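Local coordinates for SusD superfamily protein (Bacteroides fragilis NCTC 9343, PDB 3NQP) that probably binds glycans at the cell surface as an outer-membrane protein of the SusD type, at residues A26-I31 against N96-R101; G47-G52 against D69-N74; F75-T80 against I496-L501; L117-G122 against E179-M184. One frame throughout, in Å; residues are numbered along the deposited sequence.

Interaction 1. Residues A26-I31 against N96-R101; sequences AYIDGI and NLFIAR
Y27 and F98 both hold CG anti to the backbone N (chi1 -156° and -173°), and each aromatic side chain leaves its helix toward the other. The two side chains slide past one another in opposite directions, with Y27 CD2 and F98 CD1 3.7 Å apart. Y27 CD2 lies at the edge of the F98 ring, near its plane, so the two rings do not stack face to face. One face of F98 is taken by I28, whose CD1 sits above the ring 3.9 Å from F98 CZ. The same isoleucine also brings CG1 to 3.8 Å from F98 CE1. Lower on the phenylalanine, I31 CD1 meets F98 CB at 4.2 Å, the two side chains lying at about a right angle.

The segments run nearly antiparallel, at 157°, with axes 11.4 Å apart at closest approach, a wide spacing that the aromatic side chains span. Both belong to a strand-free, largely helical N-terminal part whose sequence family is grouped with the TPR clan, and antiparallel packing of helices 21-37 and 89-102 is consistent with that kinship. I28 also leans on Y116 and V120 of helix 110-135, which adds a third helix to the core. Outside the two segments, W18 meets the Y27 ring edge-to-face and takes R101 in a cation-pi contact. L97 CD2 lies 3.7 Å from Y27 OH, the leucine crossing the tyrosine at about a right angle.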
loop_
_atom_site.group_PDB
_atom_site.type_symbol
_atom_site.label_atom_id
_atom_site.label_comp_id
_atom_site.label_asym_id
_atom_site.label_seq_id
_atom_site.Cartn_x
_atom_site.Cartn_y
_atom_site.Cartn_z
ATOM N N ALA A 26 -0.239 16.971 21.522
ATOM C CA ALA A 26 0.399 17.671 20.400
ATOM C C ALA A 26 1.443 16.769 19.720
ATOM O O ALA A 26 1.516 16.711 18.499
ATOM C CB ALA A 26 1.059 19.019 20.847
ATOM N N TYR A 27 2.243 16.068 20.507
ATOM C CA TYR A 27 3.263 15.243 19.941
ATOM C C TYR A 27 2.634 14.056 19.184
ATOM O O TYR A 27 3.131 13.674 18.131
ATOM C CB TYR A 27 4.224 14.794 21.039
ATOM C CG TYR A 27 5.599 14.436 20.556
ATOM C CD1 TYR A 27 6.618 15.390 20.532
ATOM C CD2 TYR A 27 5.900 13.134 20.137
ATOM C CE1 TYR A 27 7.902 15.074 20.146
ATOM C CE2 TYR A 27 7.185 12.801 19.745
ATOM C CZ TYR A 27 8.185 13.782 19.742
ATOM O OH TYR A 27 9.452 13.497 19.348
ATOM N N ILE A 28 1.525 13.513 19.688
ATOM C CA ILE A 28 0.785 12.466 18.975
ATOM C C ILE A 28 0.282 12.965 17.639
ATOM O O ILE A 28 0.353 12.232 16.631
ATOM C CB ILE A 28 -0.414 11.913 19.802
ATOM C CG1 ILE A 28 0.098 10.960 20.859
ATOM C CG2 ILE A 28 -1.453 11.158 18.917
ATOM C CD1 ILE A 28 0.503 9.604 20.310
ATOM N N ASP A 29 -0.238 14.190 17.609
ATOM C CA ASP A 29 -0.632 14.775 16.339
ATOM C C ASP A 29 0.532 14.907 15.386
ATOM O O ASP A 29 0.395 14.631 14.199
ATOM C CB ASP A 29 -1.311 16.136 16.540
ATOM C CG ASP A 29 -2.707 16.004 17.112
ATOM O OD1 ASP A 29 -3.143 14.876 17.426
ATOM O OD2 ASP A 29 -3.379 17.034 17.231
ATOM N N GLY A 30 1.671 15.352 15.908
ATOM C CA GLY A 30 2.894 15.496 15.109
ATOM C C GLY A 30 3.347 14.168 14.560
ATOM O O GLY A 30 3.744 14.076 13.409
ATOM N N ILE A 31 3.354 13.153 15.406
ATOM C CA ILE A 31 3.685 11.781 14.956
ATOM C C ILE A 31 2.787 11.389 13.770
ATOM O O ILE A 31 3.263 10.818 12.779
ATOM C CB ILE A 31 3.579 10.740 16.098
ATOM C CG1 ILE A 31 4.803 10.820 17.042
ATOM C CG2 ILE A 31 3.366 9.283 15.505
ATOM C CD1 ILE A 31 4.573 10.164 18.438
ATOM N N ASN A 96 10.477 6.678 19.766
ATOM C CA ASN A 96 11.264 6.243 20.931
ATOM C C ASN A 96 11.180 7.287 22.036
ATOM O O ASN A 96 10.964 6.965 23.194
ATOM C CB ASN A 96 12.715 5.974 20.515
ATOM C CG ASN A 96 12.832 4.908 19.426
ATOM O OD1 ASN A 96 11.917 4.133 19.226
ATOM N ND2 ASN A 96 13.977 4.864 18.735
ATOM N N LEU A 97 11.321 8.554 21.657
ATOM C CA LEU A 97 11.282 9.632 22.627
ATOM C C LEU A 97 9.912 9.689 23.302
ATOM O O LEU A 97 9.813 9.860 24.495
ATOM C CB LEU A 97 11.583 10.969 21.926
ATOM C CG LEU A 97 11.758 12.209 22.813
ATOM C CD1 LEU A 97 12.868 11.958 23.835
ATOM C CD2 LEU A 97 12.076 13.449 21.967
ATOM N N PHE A 98 8.839 9.564 22.529
ATOM C CA PHE A 98 7.518 9.563 23.137
ATOM C C PHE A 98 7.381 8.441 24.164
ATOM O O PHE A 98 6.830 8.648 25.255
ATOM C CB PHE A 98 6.431 9.452 22.102
ATOM C CG PHE A 98 5.038 9.626 22.663
ATOM C CD1 PHE A 98 4.419 10.875 22.676
ATOM C CD2 PHE A 98 4.325 8.541 23.136
ATOM C CE1 PHE A 98 3.115 11.020 23.163
ATOM C CE2 PHE A 98 3.029 8.697 23.647
ATOM C CZ PHE A 98 2.445 9.956 23.677
ATOM N N ILE A 99 7.864 7.253 23.815
ATOM C CA ILE A 99 7.717 6.102 24.688
ATOM C C ILE A 99 8.497 6.328 25.985
ATOM O O ILE A 99 7.948 6.166 27.079
ATOM C CB ILE A 99 8.175 4.799 24.017
ATOM C CG1 ILE A 99 7.187 4.404 22.905
ATOM C CG2 ILE A 99 8.307 3.707 25.029
ATOM C CD1 ILE A 99 7.669 3.176 22.061
ATOM N N ALA A 100 9.758 6.726 25.844
ATOM C CA ALA A 100 10.609 7.088 26.998
ATOM C C ALA A 100 9.923 8.138 27.902
ATOM O O ALA A 100 9.858 7.978 29.109
ATOM C CB ALA A 100 11.992 7.605 26.498
ATOM N N ARG A 101 9.368 9.191 27.328
ATOM C CA ARG A 101 8.764 10.241 28.173
ATOM C C ARG A 101 7.431 9.910 28.816
ATOM O O ARG A 101 7.111 10.422 29.895
ATOM C CB ARG A 101 8.589 11.530 27.392
ATOM C CG ARG A 101 9.911 12.219 27.064
ATOM C CD ARG A 101 9.632 13.675 26.682
ATOM N NE ARG A 101 10.551 14.205 25.680
ATOM C CZ ARG A 101 10.712 15.502 25.406
ATOM N NH1 ARG A 101 10.028 16.437 26.071
ATOM N NH2 ARG A 101 11.584 15.874 24.468
#

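Interaction 2. Residues G47-G52 against D69-N74; sequences GELRGG and DIILQN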
loop_
_atom_site.group_PDB
_atom_site.type_symbol
_atom_site.label_atom_id
_atom_site.label_comp_id
_atom_site.label_asym_id
_atom_site.label_seq_id
_atom_site.Cartn_x
_atom_site.Cartn_y
_atom_site.Cartn_z
ATOM N N GLY A 47 5.259 0.255 -2.267
ATOM C CA GLY A 47 4.180 -0.692 -2.516
ATOM C C GLY A 47 3.852 -0.926 -3.975
ATOM O O GLY A 47 3.439 -2.032 -4.325
ATOM N N GLU A 48 3.969 0.108 -4.817
ATOM C CA GLU A 48 3.463 0.011 -6.221
ATOM C C GLU A 48 4.550 -0.098 -7.279
ATOM O O GLU A 48 4.442 -0.902 -8.196
ATOM C CB GLU A 48 2.673 1.273 -6.627
ATOM C CG GLU A 48 1.373 1.457 -6.033
ATOM C CD GLU A 48 0.271 0.610 -6.606
ATOM O OE1 GLU A 48 0.265 0.228 -7.798
ATOM O OE2 GLU A 48 -0.652 0.397 -5.828
ATOM N N LEU A 49 5.573 0.761 -7.191
ATOM C CA LEU A 49 6.403 0.999 -8.386
ATOM C C LEU A 49 7.141 -0.199 -8.959
ATOM O O LEU A 49 7.329 -0.273 -10.165
ATOM C CB LEU A 49 7.380 2.147 -8.182
ATOM C CG LEU A 49 6.835 3.580 -8.033
ATOM C CD1 LEU A 49 8.035 4.533 -7.876
ATOM C CD2 LEU A 49 5.862 4.042 -9.171
ATOM N N ARG A 50 7.632 -1.091 -8.112
ATOM C CA ARG A 50 8.356 -2.282 -8.591
ATOM C C ARG A 50 7.415 -3.399 -9.056
ATOM O O ARG A 50 7.875 -4.486 -9.413
ATOM C CB ARG A 50 9.282 -2.807 -7.490
ATOM C CG ARG A 50 10.432 -1.884 -7.189
ATOM C CD ARG A 50 11.432 -2.563 -6.221
ATOM N NE ARG A 50 12.172 -3.607 -6.938
ATOM C CZ ARG A 50 13.178 -4.337 -6.479
ATOM N NH1 ARG A 50 13.615 -4.224 -5.237
ATOM N NH2 ARG A 50 13.749 -5.214 -7.295
ATOM N N GLY A 51 6.111 -3.130 -9.020
ATOM C CA GLY A 51 5.083 -4.127 -9.349
ATOM C C GLY A 51 4.928 -4.594 -10.795
ATOM O O GLY A 51 4.082 -5.409 -11.039
ATOM N N GLY A 52 5.716 -4.096 -11.753
ATOM C CA GLY A 52 5.731 -4.687 -13.096
ATOM C C GLY A 52 4.617 -4.187 -13.990
ATOM O O GLY A 52 4.344 -4.764 -15.040
ATOM N N ASP A 69 14.122 4.156 -12.882
ATOM C CA ASP A 69 15.017 3.091 -12.401
ATOM C C ASP A 69 14.341 2.100 -11.427
ATOM O O ASP A 69 14.615 0.881 -11.487
ATOM C CB ASP A 69 16.265 3.656 -11.745
ATOM C CG ASP A 69 17.237 4.276 -12.754
ATOM O OD1 ASP A 69 17.485 3.703 -13.844
ATOM O OD2 ASP A 69 17.768 5.346 -12.414
ATOM N N ILE A 70 13.520 2.599 -10.513
ATOM C CA ILE A 70 12.762 1.689 -9.599
ATOM C C ILE A 70 11.866 0.758 -10.429
ATOM O O ILE A 70 11.854 -0.468 -10.247
ATOM C CB ILE A 70 11.899 2.447 -8.524
ATOM C CG1 ILE A 70 12.778 3.276 -7.582
ATOM C CG2 ILE A 70 11.055 1.449 -7.647
ATOM C CD1 ILE A 70 12.025 4.116 -6.595
ATOM N N ILE A 71 11.138 1.357 -11.362
ATOM C CA ILE A 71 10.190 0.660 -12.193
ATOM C C ILE A 71 10.886 -0.425 -13.002
ATOM O O ILE A 71 10.352 -1.512 -13.119
ATOM C CB ILE A 71 9.440 1.642 -13.115
ATOM C CG1 ILE A 71 8.511 2.531 -12.282
ATOM C CG2 ILE A 71 8.700 0.834 -14.194
ATOM C CD1 ILE A 71 8.079 3.856 -12.907
ATOM N N LEU A 72 12.096 -0.134 -13.512
ATOM C CA LEU A 72 12.887 -1.050 -14.323
ATOM C C LEU A 72 13.674 -2.056 -13.484
ATOM O O LEU A 72 14.390 -2.884 -14.017
ATOM C CB LEU A 72 13.842 -0.270 -15.262
ATOM C CG LEU A 72 13.142 0.546 -16.375
ATOM C CD1 LEU A 72 14.067 1.571 -17.062
ATOM C CD2 LEU A 72 12.479 -0.405 -17.403
ATOM N N GLN A 73 13.549 -1.999 -12.171
ATOM C CA GLN A 73 14.331 -2.880 -11.322
ATOM C C GLN A 73 15.859 -2.628 -11.422
ATOM O O GLN A 73 16.641 -3.529 -11.135
ATOM C CB GLN A 73 14.033 -4.374 -11.604
ATOM C CG GLN A 73 12.530 -4.704 -11.911
ATOM C CD GLN A 73 11.614 -4.563 -10.722
ATOM O OE1 GLN A 73 12.079 -4.613 -9.591
ATOM N NE2 GLN A 73 10.294 -4.406 -10.969
ATOM N N ASN A 74 16.255 -1.405 -11.803
ATOM C CA ASN A 74 17.647 -1.026 -11.949
ATOM C C ASN A 74 18.096 -0.585 -10.571
ATOM O O ASN A 74 17.825 0.561 -10.171
ATOM C CB ASN A 74 17.856 0.187 -12.871
ATOM C CG ASN A 74 17.551 -0.080 -14.324
ATOM O OD1 ASN A 74 17.449 -1.238 -14.773
ATOM N ND2 ASN A 74 17.426 1.019 -15.093
HETATM O O HOH W 1 8.030 -2.349 -12.168
#
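Q73 OE1 is gripped side-on by two nitrogens of R50, NE at 2.8 Å and NH2 at 2.9 Å from that one oxygen. The oxygen lies in the guanidinium plane, and NH2 approaches almost along the C=O axis (163°). The R50 chain bends at chi3 (73°), which sets NE toward the amide. The other end of the amide answers the backbone: Q73 NE2 donates to R50 O at 2.9 Å, so one glutamine holds both the carbonyl and the guanidinium of R50. That guanidinium has a further acceptor, since NH2 also reaches K491 O.

Next to these bonds, R50 CG presses on I70 CG2 at 3.4 Å, and L49 CB packs on the same methyl at 3.8 Å. Water 1 ties the backbones, donating to L49 O and to I71 O (2.6 Å from the latter) and accepting from G52 N.

Q73, with phi 64°, leaves the helix in a Schellman motif. The contact joins the chain following helix 39-48, in the type I turn E48-G51, to the end of helix 68-71, while R452 of helix 452-458 donates to G51 O and W453 bonds to the backbone of G47.

Interaction 3. Residues F75-T80 against I496-L501; sequences FDETHT and IEKTML
E77 meets K498 by backbone and side chain together, linking a turn in the loop between helices 68-71 and 89-102 to the N-terminus of helix 498-503, where E497 is the N-cap residue. From the type I turn D76-H79, E77 CB starts out 3.9 Å from I496 O. Its CG takes the crowded position between the backbone N and the carbonyl carbon (chi1 72°) and passes K498 CB at 4.1 Å. Beyond it the chain is extended: CD lies against CB and CG of K498, and OE1 borders K498 CG with L501 CD1 farther off. At the tip, E77 OE2 forms a salt bridge with K498 NZ at 3.3 Å, met on the syn side but 33° out of the carboxylate plane. The lysine bends only at its last torsion, which turns NZ back to that oxygen.

The backbone adds a nearly straight bond, K498 N to E77 O at 3.1 Å with an N-H...O angle of 162°. The same oxygen receives a CA-H...O contact from E497 CA at 3.5 Å. Within the turn, D76 OD1 accepts from T78 N, an Asx turn, and from H79 ND1 at 2.7 Å. E497 OE2 is held by K84 N, and T80 OG1 bonds to V82 O. T80 CG2 stands 3.6 Å from E497 N, a buried amide nitrogen with no partner in the model.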
loop_
_atom_site.group_PDB
_atom_site.type_symbol
_atom_site.label_atom_id
_atom_site.label_comp_id
_atom_site.label_asym_id
_atom_site.label_seq_id
_atom_site.Cartn_x
_atom_site.Cartn_y
_atom_site.Cartn_z
ATOM N N PHE A 75 18.741 -1.502 -9.848
ATOM C CA PHE A 75 19.147 -1.263 -8.481
ATOM C C PHE A 75 20.596 -1.649 -8.281
ATOM O O PHE A 75 20.989 -2.751 -8.648
ATOM C CB PHE A 75 18.306 -2.093 -7.529
ATOM C CG PHE A 75 16.974 -1.459 -7.177
ATOM C CD1 PHE A 75 16.907 -0.440 -6.226
ATOM C CD2 PHE A 75 15.810 -1.875 -7.769
ATOM C CE1 PHE A 75 15.716 0.132 -5.882
ATOM C CE2 PHE A 75 14.594 -1.269 -7.440
ATOM C CZ PHE A 75 14.552 -0.284 -6.496
ATOM N N ASP A 76 21.359 -0.725 -7.707
ATOM C CA ASP A 76 22.748 -0.975 -7.263
ATOM C C ASP A 76 23.151 0.183 -6.343
ATOM O O ASP A 76 22.321 1.048 -6.010
ATOM C CB ASP A 76 23.677 -1.133 -8.486
ATOM C CG ASP A 76 23.654 0.075 -9.410
ATOM O OD1 ASP A 76 23.612 1.222 -8.910
ATOM O OD2 ASP A 76 23.688 -0.110 -10.649
ATOM N N GLU A 77 24.420 0.248 -5.936
ATOM C CA GLU A 77 24.834 1.265 -4.975
ATOM C C GLU A 77 24.776 2.732 -5.468
ATOM O O GLU A 77 24.938 3.636 -4.662
ATOM C CB GLU A 77 26.227 0.968 -4.418
ATOM C CG GLU A 77 27.327 1.194 -5.412
ATOM C CD GLU A 77 28.732 1.017 -4.817
ATOM O OE1 GLU A 77 28.907 0.690 -3.613
ATOM O OE2 GLU A 77 29.669 1.254 -5.589
ATOM N N THR A 78 24.563 2.965 -6.765
ATOM C CA THR A 78 24.324 4.327 -7.263
ATOM C C THR A 78 22.913 4.505 -7.815
ATOM O O THR A 78 22.595 5.573 -8.320
ATOM C CB THR A 78 25.374 4.754 -8.315
ATOM O OG1 THR A 78 25.423 3.806 -9.376
ATOM C CG2 THR A 78 26.782 4.842 -7.656
ATOM N N HIS A 79 22.070 3.467 -7.703
ATOM C CA HIS A 79 20.660 3.531 -8.090
ATOM C C HIS A 79 19.833 2.832 -6.982
ATOM O O HIS A 79 19.540 1.640 -7.058
ATOM C CB HIS A 79 20.409 2.862 -9.460
ATOM C CG HIS A 79 21.291 3.357 -10.571
ATOM N ND1 HIS A 79 22.612 2.984 -10.685
ATOM C CD2 HIS A 79 21.039 4.170 -11.629
ATOM C CE1 HIS A 79 23.144 3.561 -11.751
ATOM N NE2 HIS A 79 22.218 4.301 -12.331
ATOM N N THR A 80 19.505 3.575 -5.928
ATOM C CA THR A 80 19.015 2.989 -4.684
ATOM C C THR A 80 17.508 3.247 -4.428
ATOM O O THR A 80 16.939 2.743 -3.452
ATOM C CB THR A 80 19.827 3.447 -3.490
ATOM O OG1 THR A 80 19.576 4.822 -3.233
ATOM C CG2 THR A 80 21.368 3.224 -3.723
ATOM N N ILE A 496 21.712 0.184 -0.362
ATOM C CA ILE A 496 21.934 1.520 0.157
ATOM C C ILE A 496 23.068 2.222 -0.634
ATOM O O ILE A 496 23.917 1.559 -1.270
ATOM C CB ILE A 496 22.138 1.485 1.665
ATOM C CG1 ILE A 496 23.380 0.704 2.029
ATOM C CG2 ILE A 496 20.878 0.851 2.394
ATOM C CD1 ILE A 496 23.739 0.875 3.502
ATOM N N GLU A 497 23.059 3.548 -0.566
ATOM C CA GLU A 497 23.937 4.434 -1.353
ATOM C C GLU A 497 25.406 4.271 -0.964
ATOM O O GLU A 497 25.734 4.248 0.223
ATOM C CB GLU A 497 23.681 5.950 -1.091
ATOM C CG GLU A 497 22.340 6.499 -1.127
ATOM C CD GLU A 497 21.637 6.341 0.184
ATOM O OE1 GLU A 497 21.181 5.214 0.399
ATOM O OE2 GLU A 497 21.543 7.292 0.986
ATOM N N LYS A 498 26.261 4.274 -1.983
ATOM C CA LYS A 498 27.708 4.299 -1.844
ATOM C C LYS A 498 28.140 5.430 -0.921
ATOM O O LYS A 498 29.011 5.242 -0.109
ATOM C CB LYS A 498 28.369 4.509 -3.229
ATOM C CG LYS A 498 29.904 4.354 -3.264
ATOM C CD LYS A 498 30.493 4.747 -4.646
ATOM C CE LYS A 498 32.028 4.456 -4.759
ATOM N NZ LYS A 498 32.354 2.976 -4.917
ATOM N N THR A 499 27.556 6.616 -1.076
ATOM C CA THR A 499 27.989 7.773 -0.273
ATOM C C THR A 499 27.794 7.498 1.204
ATOM O O THR A 499 28.686 7.783 2.015
ATOM C CB THR A 499 27.258 9.095 -0.645
ATOM O OG1 THR A 499 25.863 8.836 -0.801
ATOM C CG2 THR A 499 27.817 9.681 -1.911
HETATM N N MSE A 500 26.639 6.934 1.558
HETATM C CA MSE A 500 26.363 6.542 2.962
HETATM C C MSE A 500 27.324 5.475 3.473
HETATM O O MSE A 500 27.760 5.511 4.636
HETATM C CB MSE A 500 24.914 6.044 3.128
HETATM C CG MSE A 500 23.995 7.013 3.831
HETATM SE SE MSE A 500 22.507 6.192 4.798
HETATM C CE MSE A 500 22.123 4.826 3.515
ATOM N N LEU A 501 27.622 4.502 2.622
ATOM C CA LEU A 501 28.584 3.447 2.961
ATOM C C LEU A 501 29.946 4.064 3.229
ATOM O O LEU A 501 30.598 3.703 4.196
ATOM C CB LEU A 501 28.697 2.400 1.840
ATOM C CG LEU A 501 27.519 1.425 1.688
ATOM C CD1 LEU A 501 27.780 0.453 0.510
ATOM C CD2 LEU A 501 27.262 0.650 3.013
#

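Interaction 4. Residues L117-G122 against E179-M184; sequences LGEVYG and EYFGNM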
loop_
_atom_site.group_PDB
_atom_site.type_symbol
_atom_site.label_atom_id
_atom_site.label_comp_id
_atom_site.label_asym_id
_atom_site.label_seq_id
_atom_site.Cartn_x
_atom_site.Cartn_y
_atom_site.Cartn_z
ATOM N N LEU A 117 0.171 4.944 23.971
ATOM C CA LEU A 117 1.293 3.993 23.884
ATOM C C LEU A 117 0.934 2.857 22.880
ATOM O O LEU A 117 1.763 2.445 22.083
ATOM C CB LEU A 117 1.711 3.479 25.261
ATOM C CG LEU A 117 2.437 4.542 26.094
ATOM C CD1 LEU A 117 2.653 4.088 27.525
ATOM C CD2 LEU A 117 3.752 4.982 25.398
ATOM N N GLY A 118 -0.319 2.417 22.855
ATOM C CA GLY A 118 -0.757 1.469 21.855
ATOM C C GLY A 118 -0.477 2.005 20.465
ATOM O O GLY A 118 -0.014 1.282 19.575
ATOM N N GLU A 119 -0.727 3.289 20.269
ATOM C CA GLU A 119 -0.576 3.870 18.931
ATOM C C GLU A 119 0.914 3.875 18.577
ATOM O O GLU A 119 1.287 3.485 17.466
ATOM C CB GLU A 119 -1.149 5.280 18.841
ATOM C CG GLU A 119 -2.663 5.333 18.904
ATOM C CD GLU A 119 -3.233 6.718 18.697
ATOM O OE1 GLU A 119 -2.767 7.635 19.364
ATOM O OE2 GLU A 119 -4.182 6.900 17.876
ATOM N N VAL A 120 1.758 4.283 19.529
ATOM C CA VAL A 120 3.138 4.571 19.214
ATOM C C VAL A 120 3.936 3.269 19.046
ATOM O O VAL A 120 4.762 3.183 18.170
ATOM C CB VAL A 120 3.771 5.550 20.227
ATOM C CG1 VAL A 120 5.251 5.627 20.036
ATOM C CG2 VAL A 120 3.097 6.955 20.069
ATOM N N TYR A 121 3.647 2.239 19.838
ATOM C CA TYR A 121 4.261 0.920 19.592
ATOM C C TYR A 121 3.788 0.299 18.297
ATOM O O TYR A 121 4.578 -0.315 17.582
ATOM C CB TYR A 121 3.980 -0.027 20.734
ATOM C CG TYR A 121 4.860 0.157 21.949
ATOM C CD1 TYR A 121 6.113 -0.475 22.020
ATOM C CD2 TYR A 121 4.443 0.889 23.051
ATOM C CE1 TYR A 121 6.918 -0.370 23.137
ATOM C CE2 TYR A 121 5.279 1.020 24.180
ATOM C CZ TYR A 121 6.499 0.364 24.210
ATOM O OH TYR A 121 7.315 0.442 25.301
ATOM N N GLY A 122 2.508 0.478 17.967
ATOM C CA GLY A 122 1.999 0.046 16.682
ATOM C C GLY A 122 2.725 0.686 15.508
ATOM O O GLY A 122 3.025 0.031 14.501
ATOM N N GLU A 179 -1.154 -4.943 24.076
ATOM C CA GLU A 179 -1.251 -4.968 25.514
ATOM C C GLU A 179 -1.756 -3.636 26.029
ATOM O O GLU A 179 -2.609 -3.580 26.903
ATOM C CB GLU A 179 0.110 -5.312 26.123
ATOM C CG GLU A 179 0.129 -5.492 27.604
ATOM C CD GLU A 179 1.561 -5.748 28.098
ATOM O OE1 GLU A 179 2.339 -6.415 27.367
ATOM O OE2 GLU A 179 1.910 -5.243 29.181
ATOM N N TYR A 180 -1.253 -2.553 25.459
ATOM C CA TYR A 180 -1.693 -1.228 25.861
ATOM C C TYR A 180 -3.124 -0.915 25.420
ATOM O O TYR A 180 -3.871 -0.345 26.183
ATOM C CB TYR A 180 -0.723 -0.139 25.353
ATOM C CG TYR A 180 0.499 0.052 26.191
ATOM C CD1 TYR A 180 0.418 0.597 27.464
ATOM C CD2 TYR A 180 1.754 -0.278 25.696
ATOM C CE1 TYR A 180 1.528 0.796 28.235
ATOM C CE2 TYR A 180 2.886 -0.079 26.464
ATOM C CZ TYR A 180 2.781 0.451 27.727
ATOM O OH TYR A 180 3.936 0.630 28.463
ATOM N N PHE A 181 -3.499 -1.259 24.197
ATOM C CA PHE A 181 -4.863 -0.989 23.723
ATOM C C PHE A 181 -5.923 -1.758 24.565
ATOM O O PHE A 181 -7.064 -1.297 24.741
ATOM C CB PHE A 181 -4.992 -1.383 22.253
ATOM C CG PHE A 181 -4.505 -0.328 21.251
ATOM C CD1 PHE A 181 -4.945 0.971 21.316
ATOM C CD2 PHE A 181 -3.703 -0.689 20.177
ATOM C CE1 PHE A 181 -4.545 1.905 20.371
ATOM C CE2 PHE A 181 -3.275 0.237 19.268
ATOM C CZ PHE A 181 -3.698 1.556 19.377
ATOM N N GLY A 182 -5.549 -2.946 25.049
ATOM C CA GLY A 182 -6.424 -3.805 25.852
ATOM C C GLY A 182 -7.736 -4.045 25.154
ATOM O O GLY A 182 -7.756 -4.536 24.024
ATOM N N ASN A 183 -8.822 -3.680 25.839
ATOM C CA ASN A 183 -10.198 -3.789 25.312
ATOM C C ASN A 183 -10.723 -2.513 24.641
ATOM O O ASN A 183 -11.873 -2.451 24.292
ATOM C CB ASN A 183 -11.162 -4.195 26.436
ATOM C CG ASN A 183 -11.048 -5.671 26.815
ATOM O OD1 ASN A 183 -11.126 -6.571 25.958
ATOM N ND2 ASN A 183 -10.930 -5.933 28.112
HETATM N N MSE A 184 -9.880 -1.517 24.411
HETATM C CA MSE A 184 -10.320 -0.262 23.789
HETATM C C MSE A 184 -10.362 -0.483 22.263
HETATM O O MSE A 184 -9.381 -0.273 21.561
HETATM C CB MSE A 184 -9.374 0.922 24.175
HETATM C CG MSE A 184 -9.319 1.302 25.718
HETATM SE SE MSE A 184 -7.961 2.687 26.346
HETATM C CE MSE A 184 -6.403 1.840 25.445
HETATM O O HOH W 2 6.140 1.640 27.419
#
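L117 and G118 each set a carbon over an aromatic face. L117 CB stands 3.6 Å from the centroid of the Y180 ring, 7° off its normal, and G118 CA stands 3.8 Å from that of F181, 10° off; both are CH-pi contacts. L117 CD1 extends the first to the outer part of the tyrosine, 3.6 Å from Y180 CE1. Beside it, Y121 CE2 touches Y180 CE2 at 3.5 Å; the planes are only 20° apart, but the rings are slid so far that little of either covers the other.

G118, without a side chain, lets the backbones close to 4.9 Å between G118 CA and Y180 CA. The F181 ring fits against its peptide, with CZ 3.4 Å from G118 C, while E119 CG touches the same corner. Farther out, F115 meets F181 edge-to-face. S177 of helix 163-181 bonds to G118 O of helix 110-135; the C-terminal end of the former packs on the latter within the mainly helical N-terminal part.

Where Y121 and Y180 reach their hydroxyls, water 2 bridges them, 2.7 Å from Y121 OH. The direct contact of these segments therefore rests on dispersion and CH-pi attraction, with hydrogen bonding between them mediated by water at the tyrosine tips.

How the interactions relate
The four contacts fall into two touching pairs. Interactions 1 and 4, with centres 14 Å apart, lie on the same side of the chain's centre, where helix 110-135 follows helix 89-102 in the chain. V120 packs helix 110-135 against helices 21-37 and 89-102, and Y121, which touches Y180, also meets I99. Interactions 2 and 3 lie 16 Å apart, and F75 rests on R50 between them. Across the pairs, centres are 31 to 37 Å apart, and interactions 2 and 4 lie on opposite sides of the chain's centre. Along the sequence, interaction 2 is nested within the loop closed by interaction 1, and interaction 4 within that of interaction 3, whose segment 496-501 brings the C-terminal part back to the N-terminal region.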